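Local coordinates for nucleoporin NUP82 (PDB 3PBP), which forms a structural part of the nuclear pore complex, represented here by its N-terminal beta-propeller domain, the part that interacts with Nup116, at residues S76-L80 / M91-W95; Q110-Y114 / F154-N158; S125-L131 / I142-D148. The protein carries 1 engineered substitution. All coordinates share one frame. Residue numbers count along the deposited sequence, not the author numbering.

Overall arrangement
The three contacts lie in two consecutive blades of the beta-propeller and at the seam between them. Contact 1 lies in the four-stranded antiparallel blade 70-115, where it ends the hairpin of strands 79-83 and 87-92; contact 3 is the hairpin of strands 127-132 and 141-146 in the next blade. Contact 2 joins the two blades, setting strand 110-115 against the end of strand 151-155. The centre of contact 2 is about 13 Å from that of contact 1 and about 15 Å from that of contact 3; contacts 1 and 3 are about 21 Å apart, centre to centre. Contact 1 closes before contact 2 opens, and contact 3 falls between the segments of contact 2. Neighbouring blades thus meet mainly through apolar side chains, with a few hydrogen bonds such as Tyr114 OH to Lys146 NZ.

Contact 1: S76-L80 / M91-W95; sequences SGDLL and MEVPW
This is the open end of a beta hairpin, the two middle strands of a propeller blade: 79-80 enters strand 79-83 and 91-92 leaves strand 87-92. Backbone pairing is antiparallel. Leu80 and Met91 (modelled as selenomethionine) form a hydrogen-bonded pair with CA atoms 5.2 Å apart, Leu80 N to Met91 O and Met91 N to Leu80 O both 2.9 Å, side chains on one sheet face; Leu79 and Glu92 form the adjoining non-hydrogen-bonded pair, CA-CA 4.7 Å, on the other face. Beyond the strands, Val93 N donates to Asp78 O at 3.0 Å. CA-H...O contacts accompany the pairing, Leu79 CA to Met91 O at 3.4 Å and Glu92 CA to Asp78 O at 3.5 Å.

One side chain adds a bond: Trp95 NE1 reaches Gly77 O at 2.8 Å, nearly linear at 175°, with chi1 m and chi2 111°. Gly77 turns with phi/psi 80/12, and just before it Ser76 OG (chi1 p) accepts from Asp78 N at 3.2 Å, an ST turn. Pro94 centres an inverse gamma turn closed by Trp95 N to Val93 O, 2.7 Å. One apolar pair forms, Leu80 CG to Val93 CG2 at 4.0 Å; on the opposite face Leu79 CD2 approaches Glu92 CB at 3.9 Å. Leu80 also packs on Val36 and Ile38 of the preceding blade, and Arg34 makes a cation-pi contact with Trp95. Backbone bonds thus dominate between the segments, the indole NH extending them past the strand ends.

Contact 2: Q110-Y114 / F154-N158; sequences QIFHY and FDILN
Two blades of the propeller meet here through side chains, with no hydrogen bond between the segments. Segment 110-114 is extended except at Ile111, and 154-158 runs from a strand end into a type I turn, Asp155 to Asn158; the touching parts point 154° apart. The CA atoms of Phe112 and Ile156 lie 5.7 Å apart, those of Tyr114 and Phe154 9.3 Å. Ile111 (phi/psi -91/-33) and Phe112 (-158/147) both face Val90 of their own sheet, a classic beta bulge that lets these consecutive residues both point at the other segment.

Phe112 (chi1 t, chi2 90°) and Tyr114 (chi1 t, chi2 82°) extend alike toward Phe154, whose chi1 is m and chi2 -76°. The Phe154 ring sits obliquely to both: centroids 5.7 Å and planes 47° from Phe112, 4.5 Å and 44° from Tyr114. Phe154 CZ lies over a face of Tyr114, 3.5 Å from its CE1, while Phe112 CZ is 3.9 Å from Phe154 CB. Ile156 (m, t) sets CG2 4.0 Å from Phe112 CB and a tight 3.2 Å from CG2 of Ile111 (m, t), which also meets Leu157 CD2 at 3.8 Å. Asp155 OD1, with chi1 t, accepts from Leu157 N at 3.0 Å, an Asx turn at the start of the type I turn. Tyr114 OH is hydrogen-bonded to Glu119 OE1 and Lys146 NZ, so directed bonds lie at the margin of a contact that is apolar between its segments.

Contact 3: S125-L131 / I142-D148; sequences SSIKKVL and IVVLKED
In this beta hairpin of a propeller blade, the N-to-C directions of strands 127-131 and 142-146 lie 156° apart, so the strands are antiparallel, axes 4.6 Å apart at closest. Along the second strand, Ile142 comes first: its CA makes a CA-H...O contact with Leu131 O at 3.4 Å, and its CB lies 4.3 Å from Val130 CG1. Val143 pairs with Leu131 (CA-CA 5.1 Å) through Val143 N to Leu131 O, 2.6 Å, and Leu131 N to Val143 O, 2.9 Å. Val144 faces Val130 in a non-hydrogen-bonded pair, CA-CA 4.6 Å. Val130 CG2 lies 4.1 Å from Val144 CG2; both valines (chi1 t) and Ile142 pack on Ile88 of the preceding blade.

Leu145 (t, p) sits with Leu131 and Val143 on the sheet face that meets strand 182-187. It stands opposite a classic beta bulge: Leu145 O accepts from Lys128 N at 2.9 Å and Lys129 N at 3.2 Å, and Leu145 N gives to Lys129 O at 2.8 Å. Lys128 (phi/psi -105/-44) supplies the extra residue; Lys129 NZ goes on to a salt bridge with Asp184. The register therefore shifts by one, so Lys146 pairs with Ile127, CA-CA 4.4 Å, their side chains diverging; Lys146 NZ is hydrogen-bonded to Tyr114 OH. Past the strand, the pairing closes with Glu147 N donating to Ser126 O at 2.9 Å.

Contact 1: S76-L80 / M91-W95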
loop_
_atom_site.group_PDB
_atom_site.type_symbol
_atom_site.label_atom_id
_atom_site.label_comp_id
_atom_site.label_asym_id
_atom_site.label_seq_id
_atom_site.Cartn_x
_atom_site.Cartn_y
_atom_site.Cartn_z
ATOM N N SER A 76 11.238 14.928 -8.530
ATOM C CA SER A 76 11.985 15.638 -9.565
ATOM C C SER A 76 11.699 17.128 -9.468
ATOM O O SER A 76 12.470 17.947 -9.949
ATOM C CB SER A 76 11.550 15.173 -10.937
ATOM O OG SER A 76 10.255 15.666 -11.215
ATOM N N GLY A 77 10.566 17.471 -8.863
ATOM C CA GLY A 77 10.186 18.866 -8.711
ATOM C C GLY A 77 9.576 19.474 -9.953
ATOM O O GLY A 77 9.398 20.679 -10.031
ATOM N N ASP A 78 9.234 18.644 -10.931
ATOM C CA ASP A 78 8.668 19.167 -12.163
ATOM C C ASP A 78 7.144 19.225 -12.155
ATOM O O ASP A 78 6.528 19.973 -12.919
ATOM C CB ASP A 78 9.169 18.339 -13.340
ATOM C CG ASP A 78 10.693 18.332 -13.437
ATOM O OD1 ASP A 78 11.329 19.369 -13.118
ATOM O OD2 ASP A 78 11.256 17.288 -13.841
ATOM N N LEU A 79 6.532 18.445 -11.273
ATOM C CA LEU A 79 5.087 18.423 -11.195
ATOM C C LEU A 79 4.517 18.586 -9.780
ATOM O O LEU A 79 5.120 18.168 -8.777
ATOM C CB LEU A 79 4.554 17.118 -11.773
ATOM C CG LEU A 79 4.848 16.783 -13.219
ATOM C CD1 LEU A 79 4.055 15.526 -13.595
ATOM C CD2 LEU A 79 4.472 17.957 -14.093
ATOM N N LEU A 80 3.334 19.201 -9.726
ATOM C CA LEU A 80 2.591 19.400 -8.493
ATOM C C LEU A 80 1.243 18.700 -8.686
ATOM O O LEU A 80 0.698 18.645 -9.792
ATOM C CB LEU A 80 2.358 20.880 -8.225
ATOM C CG LEU A 80 3.580 21.690 -7.810
ATOM C CD1 LEU A 80 3.143 23.130 -7.621
ATOM C CD2 LEU A 80 4.200 21.130 -6.518
HETATM N N MSE A 91 -0.219 20.028 -12.221
HETATM C CA MSE A 91 0.381 21.171 -12.884
HETATM C C MSE A 91 1.881 21.053 -13.031
HETATM O O MSE A 91 2.564 20.498 -12.173
HETATM C CB MSE A 91 0.052 22.437 -12.120
HETATM C CG MSE A 91 -1.387 22.824 -12.242
HETATM SE SE MSE A 91 -1.861 24.314 -11.108
HETATM C CE MSE A 91 -3.743 23.919 -10.846
ATOM N N GLU A 92 2.384 21.606 -14.126
ATOM C CA GLU A 92 3.799 21.578 -14.429
ATOM C C GLU A 92 4.457 22.870 -13.969
ATOM O O GLU A 92 4.054 23.948 -14.394
ATOM C CB GLU A 92 3.974 21.409 -15.938
ATOM C CG GLU A 92 5.396 21.210 -16.407
ATOM C CD GLU A 92 5.475 20.896 -17.892
ATOM O OE1 GLU A 92 5.232 21.804 -18.716
ATOM O OE2 GLU A 92 5.774 19.731 -18.239
ATOM N N VAL A 93 5.446 22.776 -13.083
ATOM C CA VAL A 93 6.161 23.974 -12.630
ATOM C C VAL A 93 6.924 24.464 -13.865
ATOM O O VAL A 93 7.729 23.729 -14.438
ATOM C CB VAL A 93 7.151 23.652 -11.506
ATOM C CG1 VAL A 93 7.947 24.877 -11.164
ATOM C CG2 VAL A 93 6.402 23.166 -10.293
ATOM N N PRO A 94 6.678 25.712 -14.295
ATOM C CA PRO A 94 7.318 26.309 -15.473
ATOM C C PRO A 94 8.817 26.571 -15.405
ATOM O O PRO A 94 9.271 27.653 -15.769
ATOM C CB PRO A 94 6.529 27.602 -15.678
ATOM C CG PRO A 94 5.255 27.382 -14.898
ATOM C CD PRO A 94 5.748 26.666 -13.689
ATOM N N TRP A 95 9.591 25.595 -14.952
ATOM C CA TRP A 95 11.035 25.785 -14.878
ATOM C C TRP A 95 11.523 26.107 -16.280
ATOM O O TRP A 95 11.192 25.394 -17.231
ATOM C CB TRP A 95 11.748 24.511 -14.410
ATOM C CG TRP A 95 11.401 24.058 -13.037
ATOM C CD1 TRP A 95 10.697 22.935 -12.694
ATOM C CD2 TRP A 95 11.765 24.696 -11.810
ATOM N NE1 TRP A 95 10.605 22.834 -11.327
ATOM C CE2 TRP A 95 11.248 23.903 -10.759
ATOM C CE3 TRP A 95 12.469 25.861 -11.496
ATOM C CZ2 TRP A 95 11.425 24.235 -9.419
ATOM C CZ3 TRP A 95 12.646 26.190 -10.170
ATOM C CH2 TRP A 95 12.121 25.381 -9.143
#

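Contact 2: Q110-Y114 / F154-N158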
loop_
_atom_site.group_PDB
_atom_site.type_symbol
_atom_site.label_atom_id
_atom_site.label_comp_id
_atom_site.label_asym_id
_atom_site.label_seq_id
_atom_site.Cartn_x
_atom_site.Cartn_y
_atom_site.Cartn_z
ATOM N N GLN A 110 -1.391 23.089 -17.394
ATOM C CA GLN A 110 -2.439 22.323 -16.747
ATOM C C GLN A 110 -2.333 21.011 -17.490
ATOM O O GLN A 110 -2.784 20.878 -18.626
ATOM C CB GLN A 110 -3.810 22.972 -16.956
ATOM C CG GLN A 110 -3.968 24.332 -16.303
ATOM C CD GLN A 110 -3.638 24.330 -14.805
ATOM O OE1 GLN A 110 -4.236 23.582 -14.014
ATOM N NE2 GLN A 110 -2.684 25.179 -14.410
ATOM N N ILE A 111 -1.725 20.034 -16.838
ATOM C CA ILE A 111 -1.488 18.753 -17.466
ATOM C C ILE A 111 -2.530 17.649 -17.330
ATOM O O ILE A 111 -2.705 16.842 -18.263
ATOM C CB ILE A 111 -0.128 18.235 -17.004
ATOM C CG1 ILE A 111 0.935 19.245 -17.430
ATOM C CG2 ILE A 111 0.150 16.861 -17.575
ATOM C CD1 ILE A 111 2.335 18.856 -17.035
ATOM N N PHE A 112 -3.234 17.598 -16.201
ATOM C CA PHE A 112 -4.217 16.531 -16.004
ATOM C C PHE A 112 -5.276 16.895 -14.979
ATOM O O PHE A 112 -4.996 17.617 -14.010
ATOM C CB PHE A 112 -3.483 15.264 -15.553
ATOM C CG PHE A 112 -4.387 14.141 -15.119
ATOM C CD1 PHE A 112 -4.845 13.201 -16.040
ATOM C CD2 PHE A 112 -4.743 13.998 -13.779
ATOM C CE1 PHE A 112 -5.634 12.138 -15.643
ATOM C CE2 PHE A 112 -5.534 12.939 -13.369
ATOM C CZ PHE A 112 -5.983 12.002 -14.310
ATOM N N HIS A 113 -6.489 16.391 -15.194
ATOM C CA HIS A 113 -7.570 16.647 -14.257
ATOM C C HIS A 113 -8.449 15.419 -14.117
ATOM O O HIS A 113 -8.611 14.646 -15.063
ATOM C CB HIS A 113 -8.435 17.818 -14.702
ATOM C CG HIS A 113 -9.598 18.069 -13.793
ATOM N ND1 HIS A 113 -9.495 18.824 -12.643
ATOM C CD2 HIS A 113 -10.875 17.616 -13.834
ATOM C CE1 HIS A 113 -10.659 18.825 -12.016
ATOM N NE2 HIS A 113 -11.512 18.098 -12.717
ATOM N N TYR A 114 -9.018 15.242 -12.931
ATOM C CA TYR A 114 -9.886 14.097 -12.679
ATOM C C TYR A 114 -10.840 14.383 -11.525
ATOM O O TYR A 114 -10.449 14.985 -10.510
ATOM C CB TYR A 114 -9.055 12.864 -12.334
ATOM C CG TYR A 114 -9.885 11.698 -11.863
ATOM C CD1 TYR A 114 -10.520 10.853 -12.769
ATOM C CD2 TYR A 114 -10.080 11.471 -10.500
ATOM C CE1 TYR A 114 -11.332 9.814 -12.330
ATOM C CE2 TYR A 114 -10.896 10.438 -10.049
ATOM C CZ TYR A 114 -11.519 9.614 -10.965
ATOM O OH TYR A 114 -12.337 8.606 -10.502
ATOM N N PHE A 154 -3.307 6.427 -12.736
ATOM C CA PHE A 154 -3.675 7.246 -13.883
ATOM C C PHE A 154 -2.417 7.644 -14.651
ATOM O O PHE A 154 -1.389 7.982 -14.051
ATOM C CB PHE A 154 -4.379 8.535 -13.428
ATOM C CG PHE A 154 -5.752 8.326 -12.857
ATOM C CD1 PHE A 154 -6.837 8.064 -13.688
ATOM C CD2 PHE A 154 -5.973 8.438 -11.488
ATOM C CE1 PHE A 154 -8.114 7.928 -13.166
ATOM C CE2 PHE A 154 -7.254 8.303 -10.955
ATOM C CZ PHE A 154 -8.327 8.049 -11.793
ATOM N N ASP A 155 -2.494 7.601 -15.977
ATOM C CA ASP A 155 -1.374 8.025 -16.780
ATOM C C ASP A 155 -1.638 9.478 -17.167
ATOM O O ASP A 155 -2.389 9.766 -18.098
ATOM C CB ASP A 155 -1.239 7.188 -18.037
ATOM C CG ASP A 155 0.057 7.488 -18.786
ATOM O OD1 ASP A 155 0.454 8.674 -18.844
ATOM O OD2 ASP A 155 0.677 6.541 -19.320
ATOM N N ILE A 156 -1.024 10.383 -16.416
ATOM C CA ILE A 156 -1.132 11.822 -16.616
ATOM C C ILE A 156 -0.925 12.306 -18.060
ATOM O O ILE A 156 -1.545 13.282 -18.484
ATOM C CB ILE A 156 -0.102 12.530 -15.713
ATOM C CG1 ILE A 156 -0.615 12.573 -14.283
ATOM C CG2 ILE A 156 0.205 13.904 -16.229
ATOM C CD1 ILE A 156 0.341 13.290 -13.364
ATOM N N LEU A 157 -0.063 11.627 -18.811
ATOM C CA LEU A 157 0.249 12.035 -20.178
ATOM C C LEU A 157 -0.353 11.207 -21.310
ATOM O O LEU A 157 0.144 11.272 -22.433
ATOM C CB LEU A 157 1.768 12.046 -20.373
ATOM C CG LEU A 157 2.611 12.767 -19.331
ATOM C CD1 LEU A 157 4.069 12.635 -19.695
ATOM C CD2 LEU A 157 2.208 14.219 -19.265
ATOM N N ASN A 158 -1.409 10.441 -21.061
ATOM C CA ASN A 158 -1.939 9.628 -22.151
ATOM C C ASN A 158 -3.387 9.199 -21.967
ATOM O O ASN A 158 -3.677 8.321 -21.150
ATOM C CB ASN A 158 -1.048 8.392 -22.326
ATOM C CG ASN A 158 -1.201 7.747 -23.685
ATOM O OD1 ASN A 158 -2.285 7.289 -24.055
ATOM N ND2 ASN A 158 -0.108 7.706 -24.441
#

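Contact 3: S125-L131 / I142-D148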
loop_
_atom_site.group_PDB
_atom_site.type_symbol
_atom_site.label_atom_id
_atom_site.label_comp_id
_atom_site.label_asym_id
_atom_site.label_seq_id
_atom_site.Cartn_x
_atom_site.Cartn_y
_atom_site.Cartn_z
ATOM N N SER A 125 -16.942 6.606 -4.806
ATOM C CA SER A 125 -16.035 6.643 -3.668
ATOM C C SER A 125 -15.097 7.837 -3.776
ATOM O O SER A 125 -14.527 8.106 -4.840
ATOM C CB SER A 125 -15.218 5.348 -3.602
ATOM O OG SER A 125 -14.486 5.268 -2.390
ATOM N N SER A 126 -14.930 8.548 -2.668
ATOM C CA SER A 126 -14.074 9.718 -2.657
ATOM C C SER A 126 -12.596 9.411 -2.448
ATOM O O SER A 126 -12.220 8.348 -1.946
ATOM C CB SER A 126 -14.563 10.708 -1.604
ATOM O OG SER A 126 -14.794 10.058 -0.378
ATOM N N ILE A 127 -11.765 10.367 -2.851
ATOM C CA ILE A 127 -10.318 10.252 -2.753
ATOM C C ILE A 127 -9.813 10.419 -1.321
ATOM O O ILE A 127 -10.188 11.361 -0.619
ATOM C CB ILE A 127 -9.642 11.304 -3.660
ATOM C CG1 ILE A 127 -10.071 11.070 -5.111
ATOM C CG2 ILE A 127 -8.126 11.235 -3.518
ATOM C CD1 ILE A 127 -9.679 12.180 -6.031
ATOM N N LYS A 128 -8.953 9.494 -0.907
ATOM C CA LYS A 128 -8.379 9.528 0.425
ATOM C C LYS A 128 -6.914 9.989 0.369
ATOM O O LYS A 128 -6.478 10.825 1.175
ATOM C CB LYS A 128 -8.482 8.142 1.064
ATOM C CG LYS A 128 -8.087 8.110 2.527
ATOM C CD LYS A 128 -8.304 6.736 3.140
ATOM C CE LYS A 128 -7.932 6.750 4.623
ATOM N NZ LYS A 128 -8.285 5.481 5.319
ATOM N N LYS A 129 -6.161 9.455 -0.591
ATOM C CA LYS A 129 -4.759 9.822 -0.726
ATOM C C LYS A 129 -4.247 9.666 -2.153
ATOM O O LYS A 129 -4.726 8.811 -2.904
ATOM C CB LYS A 129 -3.898 8.980 0.218
ATOM C CG LYS A 129 -2.498 9.515 0.344
ATOM C CD LYS A 129 -1.637 8.710 1.290
ATOM C CE LYS A 129 -0.294 9.424 1.483
ATOM N NZ LYS A 129 0.628 8.778 2.460
ATOM N N VAL A 130 -3.271 10.504 -2.511
ATOM C CA VAL A 130 -2.646 10.489 -3.835
ATOM C C VAL A 130 -1.129 10.531 -3.727
ATOM O O VAL A 130 -0.576 11.255 -2.917
ATOM C CB VAL A 130 -3.090 11.690 -4.682
ATOM C CG1 VAL A 130 -2.363 11.675 -6.032
ATOM C CG2 VAL A 130 -4.589 11.646 -4.883
ATOM N N LEU A 131 -0.465 9.758 -4.568
ATOM C CA LEU A 131 0.998 9.699 -4.586
ATOM C C LEU A 131 1.513 9.606 -6.008
ATOM O O LEU A 131 0.892 8.951 -6.851
ATOM C CB LEU A 131 1.496 8.440 -3.875
ATOM C CG LEU A 131 1.286 8.268 -2.384
ATOM C CD1 LEU A 131 1.769 6.904 -1.977
ATOM C CD2 LEU A 131 2.035 9.359 -1.660
ATOM N N ILE A 142 0.166 8.766 -11.433
ATOM C CA ILE A 142 -0.284 9.075 -10.081
ATOM C C ILE A 142 -1.096 7.911 -9.525
ATOM O O ILE A 142 -1.917 7.299 -10.217
ATOM C CB ILE A 142 -1.134 10.381 -9.989
ATOM C CG1 ILE A 142 -2.417 10.253 -10.810
ATOM C CG2 ILE A 142 -0.297 11.574 -10.418
ATOM C CD1 ILE A 142 -3.379 11.398 -10.573
ATOM N N VAL A 143 -0.840 7.599 -8.264
ATOM C CA VAL A 143 -1.510 6.497 -7.605
ATOM C C VAL A 143 -2.587 7.075 -6.706
ATOM O O VAL A 143 -2.308 7.932 -5.865
ATOM C CB VAL A 143 -0.493 5.690 -6.788
ATOM C CG1 VAL A 143 -1.142 4.458 -6.180
ATOM C CG2 VAL A 143 0.659 5.314 -7.678
ATOM N N VAL A 144 -3.819 6.612 -6.883
ATOM C CA VAL A 144 -4.927 7.136 -6.097
ATOM C C VAL A 144 -5.628 6.094 -5.235
ATOM O O VAL A 144 -6.117 5.083 -5.744
ATOM C CB VAL A 144 -5.972 7.822 -7.037
ATOM C CG1 VAL A 144 -7.121 8.397 -6.223
ATOM C CG2 VAL A 144 -5.293 8.924 -7.853
ATOM N N LEU A 145 -5.668 6.344 -3.931
ATOM C CA LEU A 145 -6.349 5.456 -2.992
ATOM C C LEU A 145 -7.695 6.096 -2.624
ATOM O O LEU A 145 -7.742 7.265 -2.214
ATOM C CB LEU A 145 -5.518 5.268 -1.718
ATOM C CG LEU A 145 -6.271 4.585 -0.576
ATOM C CD1 LEU A 145 -6.405 3.103 -0.897
ATOM C CD2 LEU A 145 -5.542 4.785 0.739
ATOM N N LYS A 146 -8.784 5.342 -2.769
ATOM C CA LYS A 146 -10.118 5.867 -2.431
ATOM C C LYS A 146 -10.693 5.232 -1.149
ATOM O O LYS A 146 -10.140 4.253 -0.644
ATOM C CB LYS A 146 -11.076 5.636 -3.611
ATOM C CG LYS A 146 -10.782 6.512 -4.823
ATOM C CD LYS A 146 -11.578 6.075 -6.046
ATOM C CE LYS A 146 -11.359 7.030 -7.209
ATOM N NZ LYS A 146 -11.812 6.438 -8.487
ATOM N N GLU A 147 -11.782 5.794 -0.615
ATOM C CA GLU A 147 -12.423 5.238 0.583
ATOM C C GLU A 147 -12.720 3.773 0.296
ATOM O O GLU A 147 -12.837 2.942 1.197
ATOM C CB GLU A 147 -13.721 5.966 0.880
ATOM C CG GLU A 147 -13.519 7.395 1.304
ATOM C CD GLU A 147 -12.521 7.512 2.436
ATOM O OE1 GLU A 147 -12.609 6.696 3.384
ATOM O OE2 GLU A 147 -11.655 8.419 2.382
ATOM N N ASP A 148 -12.839 3.499 -0.999
ATOM C CA ASP A 148 -13.081 2.185 -1.581
ATOM C C ASP A 148 -12.108 1.120 -1.091
ATOM O O ASP A 148 -12.460 -0.053 -0.983
ATOM C CB ASP A 148 -12.860 2.281 -3.082
ATOM C CG ASP A 148 -14.097 2.097 -3.855
ATOM O OD1 ASP A 148 -14.981 1.386 -3.350
ATOM O OD2 ASP A 148 -14.179 2.651 -4.974
#